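PDB 1U9C: Apc35852 from Geobacillus stearothermophilus, which is of unknown function but belongs to the DJ-1/PfpI family, whose members include chaperone-like proteins and proteases with a nucleophilic cysteine. Local coordinates for residues M4-L9 and A218-R223; T17-H22 and D166-F171; F105-T110 and L135-Y140; T156-R161 and G187-D192. One frame throughout, in Å; residues are numbered along the deposited sequence.

Interaction 1: residues M4-L9 and A218-R223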
loop_
_atom_site.group_PDB
_atom_site.type_symbol
_atom_site.label_atom_id
_atom_site.label_comp_id
_atom_site.label_asym_id
_atom_site.label_seq_id
_atom_site.Cartn_x
_atom_site.Cartn_y
_atom_site.Cartn_z
ATOM N N MET A 4 2.963 -22.276 -12.908
ATOM C CA MET A 4 4.120 -21.579 -12.282
ATOM C C MET A 4 3.559 -20.504 -11.392
ATOM O O MET A 4 2.456 -20.036 -11.620
ATOM C CB MET A 4 4.992 -20.952 -13.338
ATOM C CG MET A 4 6.373 -20.590 -12.879
ATOM S SD MET A 4 6.906 -19.231 -13.904
ATOM C CE MET A 4 8.601 -19.685 -14.278
ATOM N N SER A 5 4.345 -20.113 -10.400
ATOM C CA SER A 5 3.869 -19.372 -9.263
ATOM C C SER A 5 3.307 -18.007 -9.585
ATOM O O SER A 5 3.716 -17.359 -10.512
ATOM C CB SER A 5 5.009 -19.141 -8.289
ATOM O OG SER A 5 5.971 -18.286 -8.864
ATOM N N LYS A 6 2.352 -17.614 -8.786
ATOM C CA LYS A 6 1.833 -16.247 -8.844
ATOM C C LYS A 6 2.950 -15.264 -8.505
ATOM O O LYS A 6 3.893 -15.563 -7.752
ATOM C CB LYS A 6 0.697 -16.142 -7.838
ATOM C CG LYS A 6 -0.526 -17.020 -8.125
ATOM C CD LYS A 6 -1.273 -16.552 -9.369
ATOM C CE LYS A 6 -2.523 -17.407 -9.680
ATOM N NZ LYS A 6 -3.082 -17.109 -10.985
ATOM N N ARG A 7 2.794 -14.071 -9.032
ATOM C CA ARG A 7 3.777 -13.004 -8.925
ATOM C C ARG A 7 3.111 -11.797 -8.317
ATOM O O ARG A 7 2.042 -11.360 -8.721
ATOM C CB ARG A 7 4.359 -12.625 -10.274
ATOM C CG ARG A 7 5.053 -13.734 -11.087
ATOM C CD ARG A 7 5.775 -13.234 -12.316
ATOM N NE ARG A 7 6.912 -12.360 -11.989
ATOM C CZ ARG A 7 7.263 -11.217 -12.611
ATOM N NH1 ARG A 7 6.574 -10.677 -13.613
ATOM N NH2 ARG A 7 8.346 -10.577 -12.177
ATOM N N VAL A 8 3.762 -11.227 -7.325
ATOM C CA VAL A 8 3.277 -10.064 -6.573
ATOM C C VAL A 8 4.277 -8.920 -6.710
ATOM O O VAL A 8 5.463 -9.096 -6.462
ATOM C CB VAL A 8 3.012 -10.362 -5.078
ATOM C CG1 VAL A 8 2.511 -9.165 -4.363
ATOM C CG2 VAL A 8 2.044 -11.514 -4.936
ATOM N N LEU A 9 3.772 -7.751 -7.073
ATOM C CA LEU A 9 4.569 -6.521 -7.118
ATOM C C LEU A 9 4.300 -5.741 -5.830
ATOM O O LEU A 9 3.152 -5.411 -5.545
ATOM C CB LEU A 9 4.155 -5.668 -8.316
ATOM C CG LEU A 9 4.819 -4.299 -8.423
ATOM C CD1 LEU A 9 6.311 -4.423 -8.646
ATOM C CD2 LEU A 9 4.142 -3.499 -9.527
ATOM N N ALA A 218 -5.942 -15.325 -0.577
ATOM C CA ALA A 218 -7.206 -15.987 -0.903
ATOM C C ALA A 218 -7.650 -15.677 -2.323
ATOM O O ALA A 218 -8.023 -16.579 -3.072
ATOM C CB ALA A 218 -8.330 -15.540 0.044
ATOM N N ALA A 219 -7.576 -14.387 -2.707
ATOM C CA ALA A 219 -7.921 -14.020 -4.078
ATOM C C ALA A 219 -7.016 -14.695 -5.120
ATOM O O ALA A 219 -7.496 -15.126 -6.179
ATOM C CB ALA A 219 -7.880 -12.529 -4.239
ATOM N N LEU A 220 -5.710 -14.829 -4.850
ATOM C CA LEU A 220 -4.817 -15.513 -5.772
ATOM C C LEU A 220 -5.095 -17.016 -5.836
ATOM O O LEU A 220 -5.053 -17.640 -6.902
ATOM C CB LEU A 220 -3.373 -15.218 -5.356
ATOM C CG LEU A 220 -2.913 -13.799 -5.609
ATOM C CD1 LEU A 220 -1.558 -13.601 -4.984
ATOM C CD2 LEU A 220 -2.820 -13.541 -7.092
ATOM N N GLU A 221 -5.437 -17.611 -4.702
ATOM C CA GLU A 221 -5.790 -19.038 -4.653
ATOM C C GLU A 221 -6.976 -19.357 -5.564
ATOM O O GLU A 221 -7.046 -20.412 -6.156
ATOM C CB GLU A 221 -6.108 -19.414 -3.177
ATOM C CG GLU A 221 -4.872 -19.610 -2.300
ATOM C CD GLU A 221 -5.192 -19.823 -0.827
ATOM O OE1 GLU A 221 -6.352 -19.545 -0.398
ATOM O OE2 GLU A 221 -4.259 -20.197 -0.070
ATOM N N GLU A 222 -7.943 -18.433 -5.658
ATOM C CA GLU A 222 -9.099 -18.575 -6.515
ATOM C C GLU A 222 -8.767 -18.654 -7.995
ATOM O O GLU A 222 -9.537 -19.147 -8.773
ATOM C CB GLU A 222 -10.042 -17.406 -6.257
ATOM C CG GLU A 222 -10.729 -17.464 -4.888
ATOM C CD GLU A 222 -11.323 -16.129 -4.457
ATOM O OE1 GLU A 222 -11.638 -15.238 -5.299
ATOM O OE2 GLU A 222 -11.473 -15.927 -3.256
ATOM N N ARG A 223 -7.607 -18.102 -8.345
ATOM C CA ARG A 223 -7.203 -17.912 -9.747
ATOM C C ARG A 223 -6.111 -18.880 -10.142
ATOM O O ARG A 223 -5.442 -18.691 -11.120
ATOM C CB ARG A 223 -6.650 -16.505 -9.912
ATOM C CG ARG A 223 -7.566 -15.449 -9.508
ATOM C CD ARG A 223 -6.973 -14.081 -9.474
ATOM N NE ARG A 223 -8.031 -13.294 -8.922
ATOM C CZ ARG A 223 -8.398 -12.131 -9.262
ATOM N NH1 ARG A 223 -7.672 -11.389 -10.048
ATOM N NH2 ARG A 223 -9.529 -11.664 -8.751
#
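Lys6, just ahead of strand 7-12 of the central sheet in this DJ-1/PfpI fold, and Val8 within it meet Leu220 and Arg223 where the C-terminal helix 209-221 runs out, so the contact joins the two ends of the chain. The backbones stay apart, Lys6 and Leu220 having CA atoms 7.4 Å from each other. Lys6 is bent at its second torsion (chi2 -68°), which turns the far end of the chain alongside Leu220; the two side chains point opposite ways, with Lys6 CD 4.1 Å from Leu220 CD2. Beyond that point Lys6 NZ donates to Arg223 O at 2.8 Å, from above the carbonyl plane, 59° out of it. The other branch of Leu220 serves the strand: its CD1 lies 4.2 Å from Val8 CG2, the two side chains meeting at a slant. Leu220 also rests on Ile124 of strand 124-127, whereas the guanidinium of Arg223 turns away to Asn199 and Gly122 O. Lys6 NZ also makes a long, weak ion pair with Asp91. Methylenes against leucine and an ammonium on a main-chain oxygen imply that one lysine satisfies a carbonyl beyond the helix while its aliphatic part extends the apolar packing.

Interaction 2: residues T17-H22 and D166-F171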
loop_
_atom_site.group_PDB
_atom_site.type_symbol
_atom_site.label_atom_id
_atom_site.label_comp_id
_atom_site.label_asym_id
_atom_site.label_seq_id
_atom_site.Cartn_x
_atom_site.Cartn_y
_atom_site.Cartn_z
ATOM N N THR A 17 10.449 13.648 4.133
ATOM C CA THR A 17 10.308 15.043 4.646
ATOM C C THR A 17 8.872 15.491 4.919
ATOM O O THR A 17 7.982 15.366 4.081
ATOM C CB THR A 17 10.940 16.023 3.698
ATOM O OG1 THR A 17 10.386 15.840 2.390
ATOM C CG2 THR A 17 12.428 15.746 3.582
ATOM N N ILE A 18 8.613 15.955 6.127
ATOM C CA ILE A 18 7.353 16.686 6.382
ATOM C C ILE A 18 7.711 18.063 6.886
ATOM O O ILE A 18 7.380 19.057 6.231
ATOM C CB ILE A 18 6.484 15.933 7.375
ATOM C CG1 ILE A 18 6.407 14.468 6.997
ATOM C CG2 ILE A 18 5.136 16.614 7.506
ATOM C CD1 ILE A 18 5.491 13.556 7.890
ATOM N N THR A 19 8.348 18.142 8.053
ATOM C CA THR A 19 8.898 19.371 8.625
ATOM C C THR A 19 10.270 19.015 9.203
ATOM O O THR A 19 10.669 17.826 9.127
ATOM C CB THR A 19 8.011 19.862 9.718
ATOM O OG1 THR A 19 8.045 18.946 10.833
ATOM C CG2 THR A 19 6.589 19.850 9.289
ATOM N N ASP A 20 11.003 19.999 9.728
ATOM C CA ASP A 20 12.326 19.732 10.336
ATOM C C ASP A 20 12.233 18.811 11.563
ATOM O O ASP A 20 13.112 17.975 11.787
ATOM C CB ASP A 20 12.999 21.053 10.771
ATOM C CG ASP A 20 13.621 21.843 9.611
ATOM O OD1 ASP A 20 14.121 21.240 8.627
ATOM O OD2 ASP A 20 13.672 23.103 9.607
ATOM N N ASP A 21 11.157 18.934 12.323
ATOM C CA ASP A 21 10.893 18.120 13.522
ATOM C C ASP A 21 10.071 16.835 13.271
ATOM O O ASP A 21 9.657 16.163 14.219
ATOM C CB ASP A 21 10.211 19.006 14.564
ATOM C CG ASP A 21 9.210 18.269 15.452
ATOM O OD1 ASP A 21 9.539 17.960 16.624
ATOM O OD2 ASP A 21 8.047 17.996 15.086
ATOM N N HIS A 22 9.796 16.494 12.020
ATOM C CA HIS A 22 8.916 15.358 11.758
ATOM C C HIS A 22 9.339 14.691 10.466
ATOM O O HIS A 22 9.146 15.254 9.390
ATOM C CB HIS A 22 7.448 15.783 11.611
ATOM C CG HIS A 22 6.801 16.234 12.890
ATOM N ND1 HIS A 22 6.193 17.466 13.019
ATOM C CD2 HIS A 22 6.694 15.632 14.097
ATOM C CE1 HIS A 22 5.722 17.597 14.247
ATOM N NE2 HIS A 22 6.009 16.493 14.918
ATOM N N ASP A 166 -2.441 15.323 10.720
ATOM C CA ASP A 166 -3.460 15.857 9.813
ATOM C C ASP A 166 -3.143 17.260 9.261
ATOM O O ASP A 166 -3.324 17.478 8.054
ATOM C CB ASP A 166 -4.862 15.874 10.469
ATOM C CG ASP A 166 -4.967 16.797 11.657
ATOM O OD1 ASP A 166 -4.071 16.794 12.527
ATOM O OD2 ASP A 166 -5.954 17.563 11.805
ATOM N N VAL A 167 -2.710 18.203 10.115
ATOM C CA VAL A 167 -2.397 19.547 9.670
ATOM C C VAL A 167 -1.232 19.620 8.686
ATOM O O VAL A 167 -1.173 20.606 7.953
ATOM C CB VAL A 167 -2.160 20.482 10.859
ATOM C CG1 VAL A 167 -3.398 20.568 11.712
ATOM C CG2 VAL A 167 -0.942 20.073 11.680
ATOM N N HIS A 168 -0.361 18.605 8.659
ATOM C CA HIS A 168 0.768 18.593 7.713
ATOM C C HIS A 168 0.553 17.693 6.503
ATOM O O HIS A 168 1.485 17.442 5.733
ATOM C CB HIS A 168 2.051 18.172 8.412
ATOM C CG HIS A 168 2.616 19.181 9.332
ATOM N ND1 HIS A 168 3.010 20.442 8.910
ATOM C CD2 HIS A 168 2.736 19.192 10.687
ATOM C CE1 HIS A 168 3.462 21.123 9.946
ATOM N NE2 HIS A 168 3.264 20.397 11.040
ATOM N N MET A 169 -0.626 17.100 6.355
ATOM C CA MET A 169 -0.933 16.312 5.178
ATOM C C MET A 169 -1.466 17.221 4.087
ATOM O O MET A 169 -2.198 18.169 4.349
ATOM C CB MET A 169 -2.005 15.281 5.507
ATOM C CG MET A 169 -1.511 14.196 6.419
ATOM S SD MET A 169 -0.097 13.214 5.863
ATOM C CE MET A 169 1.209 14.078 6.766
ATOM N N PRO A 170 -1.080 16.908 2.847
ATOM C CA PRO A 170 -1.531 17.629 1.678
ATOM C C PRO A 170 -3.025 17.478 1.437
ATOM O O PRO A 170 -3.627 18.338 0.769
ATOM C CB PRO A 170 -0.715 16.998 0.551
ATOM C CG PRO A 170 -0.358 15.785 1.007
ATOM C CD PRO A 170 -0.087 15.884 2.487
ATOM N N PHE A 171 -3.566 16.378 1.957
ATOM C CA PHE A 171 -5.012 16.093 1.963
ATOM C C PHE A 171 -5.232 15.009 2.999
ATOM O O PHE A 171 -4.287 14.354 3.437
ATOM C CB PHE A 171 -5.470 15.582 0.600
ATOM C CG PHE A 171 -4.737 14.330 0.149
ATOM C CD1 PHE A 171 -5.268 13.074 0.383
ATOM C CD2 PHE A 171 -3.534 14.443 -0.527
ATOM C CE1 PHE A 171 -4.577 11.943 -0.034
ATOM C CE2 PHE A 171 -2.845 13.332 -0.930
ATOM C CZ PHE A 171 -3.375 12.072 -0.697
#
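Ile18 and Thr19 form a classic beta bulge, both facing His22, and their side chains pack against His168 in the 3-10 segment 166-168. The tight part is the methyl of Thr19 over one face of the imidazole: Thr19 CG2 lies 3.6 Å from the ring centroid and 19° off the ring normal, a CH-pi contact shifted toward CE1. With chi1 at 67°, Thr19 turns CG2, which lies anti to the carbonyl carbon, onto the ring. Ile18 CG2 adds to this packing at 3.6 Å from His168 CB, approaching the ring obliquely. The contact is looser toward Met169, whose CE stands 4.5 Å from Ile18 CD1, although this buried methionine is also packed on Met102 and Phe103 of helix 101-104. On the outer side the type I turn from Thr19 to His22 carries the exposed Asp20 and Asp21, and the contact thins out there. An alanine in place of His168 would take away the imidazole and is likely to leave the Thr19 methyl without its facing ring, opening a gap beside the bulge. Within the turn, His22 ND1 makes a weak bond to Thr19 OG1, 3.2 Å long, with an N-H...O angle of 125°.

Interaction 3: residues F105-T110 and L135-Y140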
loop_
_atom_site.group_PDB
_atom_site.type_symbol
_atom_site.label_atom_id
_atom_site.label_comp_id
_atom_site.label_asym_id
_atom_site.label_seq_id
_atom_site.Cartn_x
_atom_site.Cartn_y
_atom_site.Cartn_z
ATOM N N PHE A 105 3.246 8.992 -3.422
ATOM C CA PHE A 105 2.340 8.130 -4.187
ATOM C C PHE A 105 1.234 8.846 -4.981
ATOM O O PHE A 105 1.031 8.472 -6.121
ATOM C CB PHE A 105 1.626 7.086 -3.280
ATOM C CG PHE A 105 2.436 5.880 -2.893
ATOM C CD1 PHE A 105 3.787 5.745 -3.137
ATOM C CD2 PHE A 105 1.775 4.784 -2.323
ATOM C CE1 PHE A 105 4.473 4.587 -2.824
ATOM C CE2 PHE A 105 2.458 3.655 -1.994
ATOM C CZ PHE A 105 3.779 3.532 -2.236
ATOM N N PRO A 106 0.463 9.780 -4.412
ATOM C CA PRO A 106 -0.754 10.190 -5.094
ATOM C C PRO A 106 -0.570 10.805 -6.447
ATOM O O PRO A 106 -1.486 10.704 -7.294
ATOM C CB PRO A 106 -1.422 11.124 -4.101
ATOM C CG PRO A 106 -0.362 11.622 -3.249
ATOM C CD PRO A 106 0.624 10.482 -3.116
ATOM N N ASP A 107 0.519 11.559 -6.652
ATOM C CA ASP A 107 0.741 12.284 -7.885
ATOM C C ASP A 107 1.825 11.656 -8.750
ATOM O O ASP A 107 2.252 12.233 -9.731
ATOM C CB ASP A 107 1.095 13.723 -7.552
ATOM C CG ASP A 107 -0.038 14.432 -6.864
ATOM O OD1 ASP A 107 -1.206 14.307 -7.292
ATOM O OD2 ASP A 107 0.184 15.197 -5.908
ATOM N N ASN A 108 2.233 10.434 -8.433
ATOM C CA ASN A 108 3.274 9.781 -9.232
ATOM C C ASN A 108 2.663 9.178 -10.487
ATOM O O ASN A 108 1.824 8.284 -10.398
ATOM C CB ASN A 108 3.975 8.720 -8.426
ATOM C CG ASN A 108 5.089 8.107 -9.174
ATOM O OD1 ASN A 108 4.829 7.280 -10.028
ATOM N ND2 ASN A 108 6.317 8.614 -9.017
ATOM N N GLU A 109 3.055 9.703 -11.633
ATOM C CA GLU A 109 2.440 9.234 -12.862
ATOM C C GLU A 109 2.711 7.779 -13.198
ATOM O O GLU A 109 1.855 7.135 -13.810
ATOM C CB GLU A 109 2.844 10.110 -14.049
ATOM C CG GLU A 109 4.339 10.083 -14.394
ATOM C CD GLU A 109 4.713 9.003 -15.401
ATOM O OE1 GLU A 109 3.833 8.592 -16.198
ATOM O OE2 GLU A 109 5.887 8.549 -15.378
ATOM N N THR A 110 3.885 7.286 -12.854
ATOM C CA THR A 110 4.224 5.859 -13.068
ATOM C C THR A 110 3.300 4.985 -12.254
ATOM O O THR A 110 2.704 4.036 -12.767
ATOM C CB THR A 110 5.666 5.565 -12.694
ATOM O OG1 THR A 110 6.568 6.487 -13.394
ATOM C CG2 THR A 110 6.069 4.157 -13.059
ATOM N N LEU A 135 -4.039 5.313 -4.681
ATOM C CA LEU A 135 -5.303 5.192 -5.434
ATOM C C LEU A 135 -6.039 6.516 -5.633
ATOM O O LEU A 135 -7.012 6.570 -6.415
ATOM C CB LEU A 135 -6.237 4.254 -4.697
ATOM C CG LEU A 135 -5.843 2.791 -4.747
ATOM C CD1 LEU A 135 -6.487 2.007 -3.603
ATOM C CD2 LEU A 135 -6.281 2.226 -6.135
ATOM N N VAL A 136 -5.642 7.582 -4.934
ATOM C CA VAL A 136 -6.517 8.766 -4.853
ATOM C C VAL A 136 -6.779 9.389 -6.230
ATOM O O VAL A 136 -7.906 9.849 -6.500
ATOM C CB VAL A 136 -5.952 9.783 -3.813
ATOM C CG1 VAL A 136 -6.477 11.180 -4.025
ATOM C CG2 VAL A 136 -6.295 9.250 -2.416
ATOM N N ASN A 137 -5.762 9.410 -7.094
ATOM C CA ASN A 137 -5.834 9.996 -8.433
ATOM C C ASN A 137 -5.585 8.961 -9.549
ATOM O O ASN A 137 -5.264 9.343 -10.682
ATOM C CB ASN A 137 -4.828 11.128 -8.544
ATOM C CG ASN A 137 -5.032 12.190 -7.476
ATOM O OD1 ASN A 137 -6.148 12.676 -7.288
ATOM N ND2 ASN A 137 -3.947 12.638 -6.838
ATOM N N ALA A 138 -5.827 7.686 -9.241
ATOM C CA ALA A 138 -5.706 6.576 -10.197
ATOM C C ALA A 138 -7.090 6.246 -10.785
ATOM O O ALA A 138 -8.107 6.360 -10.095
ATOM C CB ALA A 138 -5.143 5.345 -9.550
ATOM N N THR A 139 -7.112 5.928 -12.073
ATOM C CA THR A 139 -8.381 5.792 -12.812
ATOM C C THR A 139 -8.272 4.692 -13.814
ATOM O O THR A 139 -7.195 4.266 -14.201
ATOM C CB THR A 139 -8.761 7.076 -13.600
ATOM O OG1 THR A 139 -7.793 7.319 -14.630
ATOM C CG2 THR A 139 -8.764 8.382 -12.754
ATOM N N TYR A 140 -9.439 4.220 -14.259
ATOM C CA TYR A 140 -9.532 3.378 -15.451
ATOM C C TYR A 140 -9.198 4.256 -16.652
ATOM O O TYR A 140 -9.132 5.481 -16.540
ATOM C CB TYR A 140 -10.953 2.805 -15.608
ATOM C CG TYR A 140 -11.261 1.739 -14.603
ATOM C CD1 TYR A 140 -10.892 0.443 -14.852
ATOM C CD2 TYR A 140 -11.912 2.030 -13.401
ATOM C CE1 TYR A 140 -11.134 -0.564 -13.917
ATOM C CE2 TYR A 140 -12.162 1.045 -12.469
ATOM C CZ TYR A 140 -11.766 -0.240 -12.724
ATOM O OH TYR A 140 -12.038 -1.211 -11.820
HETATM O O HOH W 1 -3.095 8.497 -7.360
#
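Asn137 and Pro106 join two type I turns of the DJ-1/PfpI domain, Phe105 to Asn108 and Leu135 to Ala138. The Asn137 CG lies anti to its own carbonyl carbon (chi1 -56°), and from there the amide brings its NH2 to the opposing turn. Asn137 ND2 donates to Pro106 O over 3.2 Å in a fairly straight bond, 161° at the hydrogen. The acceptor is nearly in the amide plane, yet the donor stands well above the carbonyl plane of Pro106. Asp107 CG is likewise anti to its carbonyl carbon, and its carboxylate lies within 6° of parallel to the amide, with Asp107 OD1 3.2 Å from Asn137 ND2. A water is bound between the turns: it accepts from Asn137 N at 2.8 Å and lies 2.7 Å from Pro106 O. The other end of the amide, Asn137 OD1, is taken by Arg180, and Gln112 of helix 109-120 also donates to Pro106 O. A leucine at Asn137 would probably leave Arg180 without its amide acceptor and Pro106 O with one donor fewer. The chemistry implies an amide used at both ends, its turning restrained by NH2 bonded to one turn and oxygen held by Arg180.

Interaction 4: residues T156-R161 and G187-D192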
loop_
_atom_site.group_PDB
_atom_site.type_symbol
_atom_site.label_atom_id
_atom_site.label_comp_id
_atom_site.label_asym_id
_atom_site.label_seq_id
_atom_site.Cartn_x
_atom_site.Cartn_y
_atom_site.Cartn_z
ATOM N N THR A 156 -7.606 6.264 9.112
ATOM C CA THR A 156 -8.775 7.119 9.238
ATOM C C THR A 156 -8.389 8.520 9.611
ATOM O O THR A 156 -7.321 8.761 10.174
ATOM C CB THR A 156 -9.755 6.564 10.292
ATOM O OG1 THR A 156 -9.124 6.497 11.578
ATOM C CG2 THR A 156 -10.240 5.162 9.962
ATOM N N ASP A 157 -9.308 9.436 9.338
ATOM C CA ASP A 157 -9.114 10.828 9.726
ATOM C C ASP A 157 -8.968 10.948 11.223
ATOM O O ASP A 157 -8.196 11.770 11.691
ATOM C CB ASP A 157 -10.259 11.699 9.293
ATOM C CG ASP A 157 -10.389 11.819 7.797
ATOM O OD1 ASP A 157 -9.475 11.427 7.041
ATOM O OD2 ASP A 157 -11.420 12.345 7.303
ATOM N N GLU A 158 -9.736 10.150 11.981
ATOM C CA GLU A 158 -9.591 10.086 13.444
ATOM C C GLU A 158 -8.211 9.639 13.900
ATOM O O GLU A 158 -7.618 10.220 14.790
ATOM C CB GLU A 158 -10.635 9.126 14.053
ATOM C CG GLU A 158 -10.613 9.096 15.588
ATOM C CD GLU A 158 -11.436 7.959 16.205
ATOM O OE1 GLU A 158 -11.854 7.025 15.489
ATOM O OE2 GLU A 158 -11.676 8.008 17.430
ATOM N N GLU A 159 -7.681 8.598 13.267
ATOM C CA GLU A 159 -6.332 8.138 13.563
ATOM C C GLU A 159 -5.316 9.224 13.197
ATOM O O GLU A 159 -4.405 9.474 13.964
ATOM C CB GLU A 159 -6.011 6.838 12.828
ATOM C CG GLU A 159 -6.627 5.605 13.488
ATOM C CD GLU A 159 -6.763 4.388 12.576
ATOM O OE1 GLU A 159 -7.160 4.549 11.396
ATOM O OE2 GLU A 159 -6.550 3.252 13.060
ATOM N N GLU A 160 -5.561 9.941 12.110
ATOM C CA GLU A 160 -4.657 11.015 11.672
ATOM C C GLU A 160 -4.662 12.202 12.629
ATOM O O GLU A 160 -3.628 12.831 12.881
ATOM C CB GLU A 160 -5.041 11.493 10.258
ATOM C CG GLU A 160 -3.952 12.262 9.518
ATOM C CD GLU A 160 -2.813 11.364 9.086
ATOM O OE1 GLU A 160 -2.893 10.810 7.976
ATOM O OE2 GLU A 160 -1.878 11.164 9.869
ATOM N N ARG A 161 -5.841 12.566 13.118
ATOM C CA ARG A 161 -5.944 13.637 14.109
ATOM C C ARG A 161 -5.280 13.224 15.418
ATOM O O ARG A 161 -4.661 14.041 16.066
ATOM C CB ARG A 161 -7.403 14.003 14.384
ATOM C CG ARG A 161 -8.107 14.735 13.238
ATOM C CD ARG A 161 -9.455 15.291 13.629
ATOM N NE ARG A 161 -10.256 14.270 14.290
ATOM C CZ ARG A 161 -11.151 13.475 13.702
ATOM N NH1 ARG A 161 -11.427 13.575 12.400
ATOM N NH2 ARG A 161 -11.791 12.572 14.440
ATOM N N GLY A 187 -12.896 0.020 11.211
ATOM C CA GLY A 187 -13.072 -0.585 12.505
ATOM C C GLY A 187 -12.501 0.365 13.545
ATOM O O GLY A 187 -12.076 1.502 13.243
ATOM N N GLY A 188 -12.452 -0.107 14.780
ATOM C CA GLY A 188 -11.891 0.704 15.845
ATOM C C GLY A 188 -10.508 1.213 15.500
ATOM O O GLY A 188 -9.732 0.521 14.833
ATOM N N LYS A 189 -10.182 2.427 15.943
ATOM C CA LYS A 189 -8.833 2.935 15.725
ATOM C C LYS A 189 -7.848 1.869 16.209
ATOM O O LYS A 189 -8.073 1.207 17.211
ATOM C CB LYS A 189 -8.593 4.292 16.417
ATOM C CG LYS A 189 -8.909 4.377 17.902
ATOM C CD LYS A 189 -8.413 5.693 18.466
ATOM C CE LYS A 189 -8.948 5.955 19.844
ATOM N NZ LYS A 189 -8.412 7.226 20.409
ATOM N N TRP A 190 -6.776 1.680 15.460
ATOM C CA TRP A 190 -5.688 0.764 15.829
ATOM C C TRP A 190 -6.065 -0.694 16.013
ATOM O O TRP A 190 -5.336 -1.413 16.679
ATOM C CB TRP A 190 -4.963 1.257 17.103
ATOM C CG TRP A 190 -4.731 2.698 17.146
ATOM C CD1 TRP A 190 -5.205 3.594 18.071
ATOM C CD2 TRP A 190 -3.953 3.450 16.216
ATOM N NE1 TRP A 190 -4.764 4.857 17.757
ATOM C CE2 TRP A 190 -3.990 4.795 16.629
ATOM C CE3 TRP A 190 -3.218 3.119 15.068
ATOM C CZ2 TRP A 190 -3.334 5.807 15.929
ATOM C CZ3 TRP A 190 -2.572 4.116 14.392
ATOM C CH2 TRP A 190 -2.625 5.451 14.830
ATOM N N THR A 191 -7.193 -1.128 15.449
ATOM C CA THR A 191 -7.538 -2.536 15.414
ATOM C C THR A 191 -7.399 -3.115 14.010
ATOM O O THR A 191 -7.454 -2.378 13.023
ATOM C CB THR A 191 -9.004 -2.765 15.876
ATOM O OG1 THR A 191 -9.924 -2.119 14.975
ATOM C CG2 THR A 191 -9.273 -2.106 17.212
ATOM N N ASP A 192 -7.247 -4.431 13.935
ATOM C CA ASP A 192 -7.125 -5.133 12.680
ATOM C C ASP A 192 -8.458 -5.048 11.982
ATOM O O ASP A 192 -9.454 -5.616 12.430
ATOM C CB ASP A 192 -6.685 -6.590 12.912
ATOM C CG ASP A 192 -6.726 -7.432 11.657
ATOM O OD1 ASP A 192 -6.824 -6.865 10.546
ATOM O OD2 ASP A 192 -6.719 -8.683 11.693
#
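Glu159 holds CG anti to its carbonyl carbon (chi1 -78°) and is extended beyond it, a shape that carries its carboxylate from the first turn of helix 157-163 to the backbone of Trp190. The same residue completes a capping box: Glu159 N donates to Thr156 OG1, and Glu159 OE1 receives Thr156 N at 2.9 Å and also Thr156 OG1. With one oxygen thus held on the helix side, Glu159 OE2 accepts Trp190 N at 2.9 Å in an almost straight bond, 176° at the hydrogen, on the anti side of the carboxylate. Asn205 donates to that oxygen as well, so both oxygens of this buried acid have more than one donor, which would probably favour the ionised form. Trp190 sits third in the type II turn from Gly188 to Thr191, and its indole lies over the Glu159 chain, the two pointing opposite ways. Lys189 CB packs 3.8 Å from Glu159 CG. The charged ends nearby have other mates: Lys189 bridges to Glu162, and Glu158 to Arg186, while Glu158 OE2 and Lys189 NZ remain beyond salt-bridge distance. Glu159 CG lies 4.1 Å from the centroid of the Trp190 six-membered ring, 9° off its normal.

Interaction 1 closes the chain end to end, and the other three are nested inside its loop. It lies on the opposite side of the chain's centre from interaction 2, with about 37 Å between their centres. Interaction 2 is a junction: Phe171 CE2 packs 3.8 Å from Pro106 CG of interaction 3, and Asp166 N lies 3.6 Å from Glu160 CG of interaction 4, whose segments alternate with its own along the chain. Interactions 3 and 4 follow in series and do not touch, their nearest atoms being about 10 Å apart. Glu160, in the helix of interaction 4, is hydrogen-bonded to His130, next in sequence to Cys129, which is oxidised to a sulfinic acid and is probably the family's nucleophile.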